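Local coordinates for protein carbonic anhydrase (Synechocystis sp., PDB 5SWC) that catalyses the reversible hydration of carbon dioxide to hydrogencarbonate with a zinc ion, supplying CO2 to RuBisCO inside the carboxysome, at residues A[97-105]-A[181-190]; A[146-157]-A[168-177]. All coordinates share one frame; numbering follows the deposited sequence. Where two conformers were deposited one is given.

Contact 1: A[97-105]-A[181-190]; sequences GAAMEYALV and LQTYPAIHSR. With FMT (formic acid), chain K.
With chi1 at 175°, M100 sends CG off opposite its backbone N; bends at chi2 and chi3 then set SD beside I187 and bring CE obliquely against the CB, CG and CD2 side of Y184, 3.3 Å from CD2. An unbranched, flexible thioether suits this place, since it can follow the corner between a ring and a branched aliphatic chain. M100 has two deposited conformers, and this account holds for one. One turn earlier G97, lacking a side chain, lets the Y184 ring come in, with CE2 3.8 Å from G97 CA; the phenol OH bonds to the P87 carbonyl. Farther along, L104 CD2 meets I187 CG1 at 3.5 Å, the side chains crossing at about a right angle. The axes of 97-105 and 185-190 make 39° with one another, and L104 and I187 also rest on I112 of the central beta-sheet of this beta-class carbonic anhydrase. A186 N donates to O1 of a formic acid at 2.9 Å, while E101 OE2 lies 2.5 Å from its O2, so one of the two acids probably carries a proton. R190 NH1 gives A186 O a 3.1 Å bond, opposite in face to that from R190 N, and a water donating to L104 O weakly accepts from R190 NE. A leucine in its place would probably cost A186 O its side-chain donor and break the water bridge to L104.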
loop_
_atom_site.group_PDB
_atom_site.type_symbol
_atom_site.label_atom_id
_atom_site.label_comp_id
_atom_site.label_asym_id
_atom_site.label_seq_id
_atom_site.Cartn_x
_atom_site.Cartn_y
_atom_site.Cartn_z
ATOM N N GLY A 97 -6.560 -3.141 -13.860
ATOM C CA GLY A 97 -7.925 -3.206 -13.384
ATOM C C GLY A 97 -8.758 -2.065 -13.908
ATOM O O GLY A 97 -9.896 -2.267 -14.291
ATOM N N ALA A 98 -8.206 -0.867 -13.904
ATOM C CA ALA A 98 -8.876 0.303 -14.443
ATOM C C ALA A 98 -9.270 0.141 -15.896
ATOM O O ALA A 98 -10.369 0.525 -16.310
ATOM C CB ALA A 98 -7.999 1.524 -14.269
ATOM N N ALA A 99 -8.363 -0.372 -16.712
ATOM C CA ALA A 99 -8.649 -0.524 -18.129
ATOM C C ALA A 99 -9.769 -1.537 -18.356
ATOM O O ALA A 99 -10.651 -1.334 -19.179
ATOM C CB ALA A 99 -7.422 -0.896 -18.875
ATOM N N MET A 100 -9.709 -2.624 -17.616
ATOM C CA MET A 100 -10.757 -3.636 -17.718
ATOM C C MET A 100 -12.089 -3.033 -17.275
ATOM O O MET A 100 -13.115 -3.219 -17.932
ATOM C CB MET A 100 -10.374 -4.877 -16.881
ATOM C CG MET A 100 -11.426 -5.979 -16.782
ATOM S SD MET A 100 -12.833 -5.581 -15.683
ATOM C CE MET A 100 -12.001 -5.542 -14.094
ATOM N N GLU A 101 -12.088 -2.280 -16.177
ATOM C CA GLU A 101 -13.320 -1.671 -15.693
ATOM C C GLU A 101 -13.903 -0.704 -16.717
ATOM O O GLU A 101 -15.108 -0.683 -16.971
ATOM C CB GLU A 101 -13.060 -0.928 -14.388
ATOM C CG GLU A 101 -14.328 -0.374 -13.764
ATOM C CD GLU A 101 -14.024 0.385 -12.520
ATOM O OE1 GLU A 101 -13.520 1.488 -12.680
ATOM O OE2 GLU A 101 -14.250 -0.125 -11.400
ATOM N N TYR A 102 -13.035 0.086 -17.327
ATOM C CA TYR A 102 -13.529 0.990 -18.385
ATOM C C TYR A 102 -14.180 0.216 -19.524
ATOM O O TYR A 102 -15.270 0.567 -19.984
ATOM C CB TYR A 102 -12.394 1.882 -18.884
ATOM C CG TYR A 102 -12.874 2.992 -19.779
ATOM C CD1 TYR A 102 -13.481 4.124 -19.254
ATOM C CD2 TYR A 102 -12.791 2.879 -21.146
ATOM C CE1 TYR A 102 -13.966 5.131 -20.096
ATOM C CE2 TYR A 102 -13.246 3.877 -21.965
ATOM C CZ TYR A 102 -13.826 4.990 -21.453
ATOM O OH TYR A 102 -14.311 5.969 -22.323
ATOM N N ALA A 103 -13.516 -0.826 -19.959
ATOM C CA ALA A 103 -14.027 -1.656 -21.061
ATOM C C ALA A 103 -15.409 -2.273 -20.747
ATOM O O ALA A 103 -16.324 -2.284 -21.572
ATOM C CB ALA A 103 -13.004 -2.732 -21.379
ATOM N N LEU A 104 -15.545 -2.807 -19.538
ATOM C CA LEU A 104 -16.783 -3.478 -19.167
ATOM C C LEU A 104 -17.888 -2.514 -18.806
ATOM O O LEU A 104 -19.039 -2.705 -19.212
ATOM C CB LEU A 104 -16.527 -4.428 -17.993
ATOM C CG LEU A 104 -16.258 -5.874 -18.376
ATOM C CD1 LEU A 104 -14.893 -5.943 -19.005
ATOM C CD2 LEU A 104 -16.324 -6.775 -17.155
ATOM N N VAL A 105 -17.570 -1.455 -18.067
ATOM C CA VAL A 105 -18.587 -0.580 -17.523
ATOM C C VAL A 105 -18.919 0.591 -18.449
ATOM O O VAL A 105 -20.088 0.895 -18.679
ATOM C CB VAL A 105 -18.180 -0.068 -16.133
ATOM C CG1 VAL A 105 -19.243 0.862 -15.607
ATOM C CG2 VAL A 105 -18.003 -1.267 -15.195
ATOM N N LEU A 181 -9.147 -12.546 -12.759
ATOM C CA LEU A 181 -10.200 -11.737 -13.327
ATOM C C LEU A 181 -11.535 -11.941 -12.593
ATOM O O LEU A 181 -12.319 -10.992 -12.449
ATOM C CB LEU A 181 -10.356 -12.078 -14.785
ATOM C CG LEU A 181 -9.371 -11.384 -15.683
ATOM C CD1 LEU A 181 -9.360 -12.079 -17.027
ATOM C CD2 LEU A 181 -9.728 -9.969 -15.901
ATOM N N GLN A 182 -11.807 -13.162 -12.178
ATOM C CA GLN A 182 -13.081 -13.492 -11.566
ATOM C C GLN A 182 -13.257 -12.898 -10.178
ATOM O O GLN A 182 -14.317 -13.022 -9.580
ATOM C CB GLN A 182 -13.265 -14.983 -11.564
ATOM C CG GLN A 182 -13.525 -15.451 -13.006
ATOM C CD GLN A 182 -13.632 -16.925 -13.119
ATOM O OE1 GLN A 182 -14.629 -17.507 -12.776
ATOM N NE2 GLN A 182 -12.581 -17.549 -13.614
ATOM N N THR A 183 -12.221 -12.263 -9.634
ATOM C CA THR A 183 -12.358 -11.549 -8.357
ATOM C C THR A 183 -12.808 -10.100 -8.522
ATOM O O THR A 183 -13.090 -9.435 -7.514
ATOM C CB THR A 183 -11.069 -11.591 -7.496
ATOM O OG1 THR A 183 -9.980 -10.913 -8.136
ATOM C CG2 THR A 183 -10.740 -13.019 -7.127
ATOM N N TYR A 184 -12.857 -9.555 -9.749
ATOM C CA TYR A 184 -13.253 -8.164 -9.918
ATOM C C TYR A 184 -14.794 -8.001 -9.867
ATOM O O TYR A 184 -15.502 -8.800 -10.476
ATOM C CB TYR A 184 -12.751 -7.624 -11.245
ATOM C CG TYR A 184 -11.259 -7.303 -11.241
ATOM C CD1 TYR A 184 -10.346 -8.314 -11.348
ATOM C CD2 TYR A 184 -10.780 -6.008 -11.026
ATOM C CE1 TYR A 184 -8.984 -8.039 -11.301
ATOM C CE2 TYR A 184 -9.444 -5.742 -10.987
ATOM C CZ TYR A 184 -8.562 -6.757 -11.111
ATOM O OH TYR A 184 -7.219 -6.409 -11.086
ATOM N N PRO A 185 -15.277 -6.978 -9.181
ATOM C CA PRO A 185 -16.718 -6.790 -9.065
ATOM C C PRO A 185 -17.502 -6.764 -10.378
ATOM O O PRO A 185 -18.560 -7.412 -10.464
ATOM C CB PRO A 185 -16.854 -5.486 -8.308
ATOM C CG PRO A 185 -15.565 -5.446 -7.465
ATOM C CD PRO A 185 -14.537 -6.024 -8.340
ATOM N N ALA A 186 -17.008 -6.046 -11.373
ATOM C CA ALA A 186 -17.757 -5.915 -12.613
ATOM C C ALA A 186 -17.847 -7.262 -13.299
ATOM O O ALA A 186 -18.901 -7.557 -13.928
ATOM C CB ALA A 186 -17.076 -4.918 -13.521
ATOM N N ILE A 187 -16.789 -8.061 -13.226
ATOM C CA ILE A 187 -16.794 -9.372 -13.845
ATOM C C ILE A 187 -17.710 -10.314 -13.085
ATOM O O ILE A 187 -18.546 -10.978 -13.674
ATOM C CB ILE A 187 -15.389 -9.875 -13.922
ATOM C CG1 ILE A 187 -14.668 -9.014 -14.975
ATOM C CG2 ILE A 187 -15.340 -11.325 -14.315
ATOM C CD1 ILE A 187 -13.267 -9.365 -15.259
ATOM N N HIS A 188 -17.606 -10.302 -11.756
ATOM C CA HIS A 188 -18.391 -11.204 -10.952
ATOM C C HIS A 188 -19.872 -10.952 -11.135
ATOM O O HIS A 188 -20.648 -11.910 -11.258
ATOM C CB HIS A 188 -17.959 -10.988 -9.508
ATOM C CG HIS A 188 -18.560 -11.951 -8.534
ATOM N ND1 HIS A 188 -18.364 -13.314 -8.626
ATOM C CD2 HIS A 188 -19.326 -11.747 -7.443
ATOM C CE1 HIS A 188 -18.989 -13.901 -7.610
ATOM N NE2 HIS A 188 -19.580 -12.979 -6.886
ATOM N N SER A 189 -20.281 -9.692 -11.167
ATOM C CA SER A 189 -21.681 -9.379 -11.314
ATOM C C SER A 189 -22.232 -9.782 -12.697
ATOM O O SER A 189 -23.313 -10.315 -12.825
ATOM C CB SER A 189 -21.870 -7.904 -11.075
ATOM O OG SER A 189 -23.217 -7.576 -11.261
ATOM N N ARG A 190 -21.433 -9.529 -13.724
ATOM C CA ARG A 190 -21.837 -9.840 -15.098
ATOM C C ARG A 190 -21.860 -11.330 -15.385
ATOM O O ARG A 190 -22.698 -11.801 -16.157
ATOM C CB ARG A 190 -20.937 -9.112 -16.099
ATOM C CG ARG A 190 -21.273 -7.667 -16.191
ATOM C CD ARG A 190 -20.261 -6.849 -16.946
ATOM N NE ARG A 190 -20.684 -5.458 -17.022
ATOM C CZ ARG A 190 -20.645 -4.582 -16.025
ATOM N NH1 ARG A 190 -20.193 -4.920 -14.806
ATOM N NH2 ARG A 190 -21.073 -3.359 -16.256
HETATM C C FMT K . -14.259 -3.399 -11.377
HETATM O O1 FMT K . -14.562 -4.572 -11.323
HETATM O O2 FMT K . -15.098 -2.489 -11.243
HETATM O O HOH W 1 -20.168 -5.674 -19.875
#

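Contact 2: A[146-157]-A[168-177]; sequences TEATRRLVLDNY and VAVAENILTQ
T149 drops as a knob into a hole formed by A169, E172, N173 and T176, where helix 147-156 crosses 168-177, a piece of helix 162-181, at 132°; the two are neighbours in the helical layer of the beta-carbonic anhydrase fold. Their axes come within 8.7 Å, close enough to call for small residues: A169 presents its CA to V153 CG2, and A148 CB meets the T176 methyl. The threonine fills its hole with two unlike branches. CG2, anti to the backbone N, lies against the backbone of N173, while T149 OG1 lies 2.8 Å from T176 OG1 and 2.7 Å from T146 OG1. T146 and N173 cross at about a right angle, and T146 OG1 donates to N173 OD1 at 2.6 Å in the plane of the amide carbonyl. The other end of that amide, ND2, is held by the G83 carbonyl, so both sides of the asparagine head are used and its rotation is fixed.

At the far end a carboxylate lies among apolar groups and a tyrosine. L152 crosses E172 at about a right angle, its CD2 against the carboxylate carbon, and V153 CG2 lies on the aliphatic CB of E172. Ring and carboxylate planes of Y157 and E172 stand 44° apart; Y157 OH donates to E172 OE2 at 3.2 Å, on the anti side but out of the carboxylate plane. V168 CG1 makes a CH-pi contact over the Y157 ring face, 3.6 Å from the centroid and 8° off the normal.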
loop_
_atom_site.group_PDB
_atom_site.type_symbol
_atom_site.label_atom_id
_atom_site.label_comp_id
_atom_site.label_asym_id
_atom_site.label_seq_id
_atom_site.Cartn_x
_atom_site.Cartn_y
_atom_site.Cartn_z
ATOM N N THR A 146 1.567 -13.214 -10.345
ATOM C CA THR A 146 1.325 -14.522 -10.941
ATOM C C THR A 146 2.066 -15.619 -10.148
ATOM O O THR A 146 2.333 -16.714 -10.665
ATOM C CB THR A 146 1.632 -14.504 -12.447
ATOM O OG1 THR A 146 0.930 -15.599 -13.052
ATOM C CG2 THR A 146 3.129 -14.604 -12.772
ATOM N N GLU A 147 2.312 -15.390 -8.863
ATOM C CA GLU A 147 2.949 -16.380 -8.010
ATOM C C GLU A 147 2.171 -17.692 -7.976
ATOM O O GLU A 147 2.748 -18.754 -7.790
ATOM C CB GLU A 147 3.161 -15.806 -6.601
ATOM C CG GLU A 147 3.661 -16.813 -5.570
ATOM C CD GLU A 147 5.035 -17.322 -5.868
ATOM O OE1 GLU A 147 5.778 -16.759 -6.708
ATOM O OE2 GLU A 147 5.381 -18.326 -5.217
ATOM N N ALA A 148 0.853 -17.629 -8.135
ATOM C CA ALA A 148 0.075 -18.858 -8.127
ATOM C C ALA A 148 0.488 -19.776 -9.262
ATOM O O ALA A 148 0.419 -21.005 -9.118
ATOM C CB ALA A 148 -1.431 -18.558 -8.129
ATOM N N THR A 149 0.911 -19.208 -10.386
ATOM C CA THR A 149 1.417 -19.980 -11.527
ATOM C C THR A 149 2.699 -20.646 -11.115
ATOM O O THR A 149 2.881 -21.823 -11.352
ATOM C CB THR A 149 1.692 -19.073 -12.706
ATOM O OG1 THR A 149 0.512 -18.297 -12.980
ATOM C CG2 THR A 149 2.122 -19.834 -13.927
ATOM N N ARG A 150 3.605 -19.886 -10.507
ATOM C CA ARG A 150 4.899 -20.425 -10.169
ATOM C C ARG A 150 4.767 -21.553 -9.166
ATOM O O ARG A 150 5.390 -22.603 -9.293
ATOM C CB ARG A 150 5.766 -19.305 -9.613
ATOM C CG ARG A 150 7.229 -19.673 -9.566
ATOM C CD ARG A 150 8.039 -18.568 -8.939
ATOM N NE ARG A 150 7.789 -18.572 -7.505
ATOM C CZ ARG A 150 8.531 -19.222 -6.614
ATOM N NH1 ARG A 150 8.207 -19.211 -5.323
ATOM N NH2 ARG A 150 9.594 -19.911 -7.006
ATOM N N ARG A 151 3.910 -21.362 -8.158
ATOM C CA ARG A 151 3.706 -22.398 -7.157
ATOM C C ARG A 151 3.119 -23.664 -7.743
ATOM O O ARG A 151 3.612 -24.757 -7.502
ATOM C CB ARG A 151 2.794 -21.846 -6.027
ATOM C CG ARG A 151 2.703 -22.702 -4.794
ATOM C CD ARG A 151 3.952 -22.723 -3.929
ATOM N NE ARG A 151 4.906 -23.723 -4.352
ATOM C CZ ARG A 151 6.227 -23.594 -4.234
ATOM N NH1 ARG A 151 6.760 -22.499 -3.709
ATOM N NH2 ARG A 151 7.028 -24.561 -4.663
ATOM N N LEU A 152 2.073 -23.506 -8.543
ATOM C CA LEU A 152 1.483 -24.652 -9.229
ATOM C C LEU A 152 2.514 -25.406 -10.093
ATOM O O LEU A 152 2.592 -26.651 -10.040
ATOM C CB LEU A 152 0.289 -24.173 -10.058
ATOM C CG LEU A 152 -0.523 -25.258 -10.745
ATOM C CD1 LEU A 152 -1.953 -24.776 -10.953
ATOM C CD2 LEU A 152 0.112 -25.665 -12.060
ATOM N N VAL A 153 3.292 -24.677 -10.891
ATOM C CA VAL A 153 4.218 -25.296 -11.826
ATOM C C VAL A 153 5.347 -25.994 -11.071
ATOM O O VAL A 153 5.686 -27.144 -11.370
ATOM C CB VAL A 153 4.741 -24.255 -12.829
ATOM C CG1 VAL A 153 5.952 -24.807 -13.587
ATOM C CG2 VAL A 153 3.626 -23.840 -13.791
ATOM N N LEU A 154 5.897 -25.352 -10.053
ATOM C CA LEU A 154 6.944 -26.008 -9.260
ATOM C C LEU A 154 6.456 -27.242 -8.505
ATOM O O LEU A 154 7.190 -28.229 -8.359
ATOM C CB LEU A 154 7.585 -25.003 -8.290
ATOM C CG LEU A 154 8.362 -23.867 -8.966
ATOM C CD1 LEU A 154 8.984 -22.951 -7.916
ATOM C CD2 LEU A 154 9.413 -24.376 -9.939
ATOM N N ASP A 155 5.220 -27.217 -8.021
ATOM C CA ASP A 155 4.679 -28.309 -7.241
ATOM C C ASP A 155 4.246 -29.490 -8.098
ATOM O O ASP A 155 4.372 -30.624 -7.639
ATOM C CB ASP A 155 3.450 -27.875 -6.415
ATOM C CG ASP A 155 3.782 -26.942 -5.257
ATOM O OD1 ASP A 155 4.966 -26.826 -4.857
ATOM O OD2 ASP A 155 2.812 -26.295 -4.764
ATOM N N ASN A 156 3.745 -29.228 -9.310
ATOM C CA ASN A 156 3.034 -30.227 -10.076
ATOM C C ASN A 156 3.731 -30.650 -11.358
ATOM O O ASN A 156 3.331 -31.664 -11.927
ATOM C CB ASN A 156 1.628 -29.752 -10.436
ATOM C CG ASN A 156 0.750 -29.599 -9.227
ATOM O OD1 ASN A 156 0.260 -30.604 -8.684
ATOM N ND2 ASN A 156 0.576 -28.368 -8.760
ATOM N N TYR A 157 4.694 -29.845 -11.826
ATOM C CA TYR A 157 5.450 -30.122 -13.061
ATOM C C TYR A 157 6.954 -30.111 -12.797
ATOM O O TYR A 157 7.750 -29.662 -13.631
ATOM C CB TYR A 157 5.128 -29.151 -14.164
ATOM C CG TYR A 157 3.700 -29.154 -14.609
ATOM C CD1 TYR A 157 2.783 -28.303 -14.042
ATOM C CD2 TYR A 157 3.257 -30.036 -15.583
ATOM C CE1 TYR A 157 1.475 -28.262 -14.466
ATOM C CE2 TYR A 157 1.941 -30.015 -16.009
ATOM C CZ TYR A 157 1.047 -29.133 -15.431
ATOM O OH TYR A 157 -0.272 -29.090 -15.830
ATOM N N VAL A 168 4.565 -24.996 -20.353
ATOM C CA VAL A 168 3.550 -25.191 -19.321
ATOM C C VAL A 168 3.337 -23.902 -18.527
ATOM O O VAL A 168 2.214 -23.550 -18.190
ATOM C CB VAL A 168 3.955 -26.353 -18.387
ATOM C CG1 VAL A 168 3.157 -26.356 -17.137
ATOM C CG2 VAL A 168 3.790 -27.664 -19.134
ATOM N N ALA A 169 4.394 -23.153 -18.242
ATOM C CA ALA A 169 4.237 -21.869 -17.537
ATOM C C ALA A 169 3.409 -20.900 -18.339
ATOM O O ALA A 169 2.567 -20.197 -17.729
ATOM C CB ALA A 169 5.596 -21.238 -17.230
ATOM N N VAL A 170 3.627 -20.808 -19.664
ATOM C CA VAL A 170 2.808 -19.920 -20.489
ATOM C C VAL A 170 1.316 -20.287 -20.339
ATOM O O VAL A 170 0.442 -19.418 -20.162
ATOM C CB VAL A 170 3.269 -19.976 -21.932
ATOM C CG1 VAL A 170 2.231 -19.368 -22.878
ATOM C CG2 VAL A 170 4.606 -19.284 -22.093
ATOM N N ALA A 171 1.009 -21.589 -20.423
ATOM C CA ALA A 171 -0.386 -22.042 -20.371
ATOM C C ALA A 171 -0.997 -21.806 -18.984
ATOM O O ALA A 171 -2.103 -21.261 -18.848
ATOM C CB ALA A 171 -0.461 -23.507 -20.753
ATOM N N GLU A 172 -0.285 -22.230 -17.945
ATOM C CA GLU A 172 -0.776 -22.079 -16.574
ATOM C C GLU A 172 -0.909 -20.600 -16.190
ATOM O O GLU A 172 -1.808 -20.222 -15.423
ATOM C CB GLU A 172 0.109 -22.881 -15.619
ATOM C CG GLU A 172 -0.035 -24.387 -15.744
ATOM C CD GLU A 172 -1.411 -24.924 -15.341
ATOM O OE1 GLU A 172 -2.232 -24.223 -14.704
ATOM O OE2 GLU A 172 -1.616 -26.138 -15.643
ATOM N N ASN A 173 -0.067 -19.740 -16.746
ATOM C CA ASN A 173 -0.175 -18.319 -16.454
ATOM C C ASN A 173 -1.509 -17.767 -16.937
ATOM O O ASN A 173 -2.111 -16.946 -16.229
ATOM C CB ASN A 173 1.023 -17.571 -17.089
ATOM C CG ASN A 173 1.000 -16.107 -16.823
ATOM O OD1 ASN A 173 1.124 -15.661 -15.673
ATOM N ND2 ASN A 173 0.926 -15.317 -17.903
ATOM N N ILE A 174 -1.962 -18.174 -18.098
ATOM C CA ILE A 174 -3.266 -17.759 -18.627
ATOM C C ILE A 174 -4.360 -18.189 -17.642
ATOM O O ILE A 174 -5.241 -17.370 -17.300
ATOM C CB ILE A 174 -3.488 -18.323 -20.032
ATOM C CG1 ILE A 174 -2.509 -17.667 -21.012
ATOM C CG2 ILE A 174 -4.930 -18.156 -20.476
ATOM C CD1 ILE A 174 -2.300 -18.484 -22.232
ATOM N N LEU A 175 -4.313 -19.417 -17.160
ATOM C CA LEU A 175 -5.339 -19.946 -16.255
ATOM C C LEU A 175 -5.357 -19.148 -14.944
ATOM O O LEU A 175 -6.413 -18.838 -14.409
ATOM C CB LEU A 175 -5.131 -21.433 -16.033
ATOM C CG LEU A 175 -5.156 -22.256 -17.331
ATOM C CD1 LEU A 175 -5.160 -23.707 -17.016
ATOM C CD2 LEU A 175 -6.343 -21.876 -18.161
ATOM N N THR A 176 -4.201 -18.784 -14.429
ATOM C CA THR A 176 -4.131 -17.952 -13.237
ATOM C C THR A 176 -4.814 -16.604 -13.465
ATOM O O THR A 176 -5.554 -16.138 -12.608
ATOM C CB THR A 176 -2.680 -17.744 -12.814
ATOM O OG1 THR A 176 -2.140 -19.030 -12.465
ATOM C CG2 THR A 176 -2.525 -16.803 -11.665
ATOM N N GLN A 177 -4.549 -15.973 -14.600
ATOM C CA GLN A 177 -5.156 -14.674 -14.824
ATOM C C GLN A 177 -6.673 -14.768 -14.938
ATOM O O GLN A 177 -7.355 -13.834 -14.523
ATOM C CB GLN A 177 -4.590 -14.027 -16.086
ATOM C CG GLN A 177 -3.102 -13.947 -16.189
ATOM C CD GLN A 177 -2.449 -13.667 -14.898
ATOM O OE1 GLN A 177 -2.784 -12.714 -14.181
ATOM N NE2 GLN A 177 -1.493 -14.502 -14.552
#

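How the contacts relate
Contact 2 lies nested inside the chain loop that contact 1 closes, and the two adjoin in sequence because helix 162-181 is followed directly by helix 185-193. Their centres are 22 Å apart and they share no other touch. Only contact 2 comes near the catalytic metal: the N173 side chain is about 8 Å from the zinc and about 6 Å from that of the ligand C120, whereas contact 1 lies away from the site and its formic acid probably came from the crystallisation liquor. A second subunit brings the two regions together, since S189 of contact 1 hydrogen-bonds D155 of that subunit, and H188 packs on its T176, both of them residues of contact 2.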